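PDB 4KG7: peptidase S8 and S53, subtilisin, kexin, sedolisin from Mycobacterium smegmatis, which probably cleaves protein substrates as a subtilisin-like serine endopeptidase, the mycosin MycP3, associated with the ESX-3 type VII secretion system. Local coordinates for residues 74-77 with 81-84. Residues are numbered along the deposited sequence; the frame is centred on the assembly and turned at random.
Sequences TGVQ and RLPN
Val76 CG1 and Leu82 CD1 meet at 4.0 Å, a van der Waals separation, and this methyl pair is the sole apolar side-chain contact between residues 74-77 and 81-84. The two side chains cross at about a right angle, consistent with touching through one methyl each. With chi1 at 176°, CG1 of Val76 is anti to the backbone N and beside the carbonyl carbon, whereas CG2 sits beside the N; CG1 is thus the branch on the Gln77 side, and it meets Leu82. The same Leu82 CD1 also lies 4.1 Å from Gln77 O, which places the leucine methyl against both a valine methyl and a peptide oxygen. Backbones stay well separated: the nearest CA atoms, those of Gln77 and Leu82, are 7.7 Å apart. Only 90 Å² is buried in total, a small contact carried from the 81-84 side by Leu82.

Polar bonds to neighbouring parts of the chain are consistent with holding both sides in place. Gln77 turns its amide away from Leu82, and its OE1 accepts a hydrogen bond from Asp100 N. Arg81 NH1 forms a salt bridge with Asp119 OD2, and Arg81 NE bonds to Gln115 O.

The loop connects strand 68-73, which ends at the predicted charge-relay residue Asp73, to the outermost strand 85-90 of the parallel sheet of this subtilisin fold. The Val76 side chain is about 6 Å from that of Asp73, near the predicted catalytic triad without touching it. Val76 packs on Ala109 of helix 104-113 and Ser132 of strand 129-134; Leu82 meets Thr106 and Leu130 of the same two elements, and Val293 of strand 292-293.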
loop_
_atom_site.group_PDB
_atom_site.type_symbol
_atom_site.label_atom_id
_atom_site.label_comp_id
_atom_site.label_asym_id
_atom_site.label_seq_id
_atom_site.Cartn_x
_atom_site.Cartn_y
_atom_site.Cartn_z
ATOM N N THR A 74 -8.979 -1.082 4.180
ATOM C CA THR A 74 -10.420 -1.049 4.398
ATOM C C THR A 74 -10.961 -2.332 5.083
ATOM O O THR A 74 -12.169 -2.590 5.047
ATOM C CB THR A 74 -11.194 -0.872 3.073
ATOM O OG1 THR A 74 -11.076 -2.057 2.270
ATOM C CG2 THR A 74 -10.736 0.363 2.269
ATOM N N GLY A 75 -10.084 -3.118 5.725
ATOM C CA GLY A 75 -10.479 -4.423 6.240
ATOM C C GLY A 75 -10.196 -5.501 5.216
ATOM O O GLY A 75 -10.045 -5.217 4.002
ATOM N N VAL A 76 -10.153 -6.740 5.696
ATOM C CA VAL A 76 -9.873 -7.895 4.858
ATOM C C VAL A 76 -10.901 -8.950 5.175
ATOM O O VAL A 76 -11.030 -9.369 6.326
ATOM C CB VAL A 76 -8.463 -8.471 5.099
ATOM C CG1 VAL A 76 -8.220 -9.744 4.281
ATOM C CG2 VAL A 76 -7.395 -7.453 4.772
ATOM N N GLN A 77 -11.623 -9.395 4.165
ATOM C CA GLN A 77 -12.634 -10.436 4.344
ATOM C C GLN A 77 -12.031 -11.824 4.232
ATOM O O GLN A 77 -11.606 -12.227 3.162
ATOM C CB GLN A 77 -13.719 -10.255 3.282
ATOM C CG GLN A 77 -15.065 -10.857 3.603
ATOM C CD GLN A 77 -15.773 -10.136 4.758
ATOM O OE1 GLN A 77 -15.924 -8.898 4.784
ATOM N NE2 GLN A 77 -16.186 -10.903 5.722
ATOM N N ARG A 81 -9.390 -18.365 0.093
ATOM C CA ARG A 81 -8.100 -17.941 -0.451
ATOM C C ARG A 81 -7.338 -17.042 0.519
ATOM O O ARG A 81 -6.176 -16.707 0.270
ATOM C CB ARG A 81 -8.310 -17.240 -1.783
ATOM C CG ARG A 81 -9.086 -18.067 -2.795
ATOM C CD ARG A 81 -8.416 -19.377 -3.165
ATOM N NE ARG A 81 -7.286 -19.246 -4.081
ATOM C CZ ARG A 81 -7.359 -19.259 -5.412
ATOM N NH1 ARG A 81 -8.525 -19.395 -6.035
ATOM N NH2 ARG A 81 -6.252 -19.128 -6.124
ATOM N N LEU A 82 -7.994 -16.660 1.623
ATOM C CA LEU A 82 -7.375 -15.883 2.695
ATOM C C LEU A 82 -7.744 -16.459 4.061
ATOM O O LEU A 82 -8.467 -15.841 4.833
ATOM C CB LEU A 82 -7.786 -14.420 2.617
ATOM C CG LEU A 82 -7.181 -13.637 1.469
ATOM C CD1 LEU A 82 -8.002 -12.377 1.214
ATOM C CD2 LEU A 82 -5.689 -13.354 1.703
ATOM N N PRO A 83 -7.236 -17.659 4.356
ATOM C CA PRO A 83 -7.375 -18.297 5.651
ATOM C C PRO A 83 -6.254 -17.835 6.602
ATOM O O PRO A 83 -6.174 -18.285 7.761
ATOM C CB PRO A 83 -7.173 -19.766 5.293
ATOM C CG PRO A 83 -6.138 -19.730 4.215
ATOM C CD PRO A 83 -6.450 -18.481 3.419
ATOM N N ASN A 84 -5.347 -16.989 6.111
ATOM C CA ASN A 84 -4.137 -16.646 6.846
ATOM C C ASN A 84 -4.183 -15.206 7.355
ATOM O O ASN A 84 -3.145 -14.505 7.338
ATOM C CB ASN A 84 -2.886 -16.873 5.965
ATOM C CG ASN A 84 -2.942 -16.134 4.628
ATOM O OD1 ASN A 84 -4.009 -15.949 4.044
ATOM N ND2 ASN A 84 -1.767 -15.759 4.118
#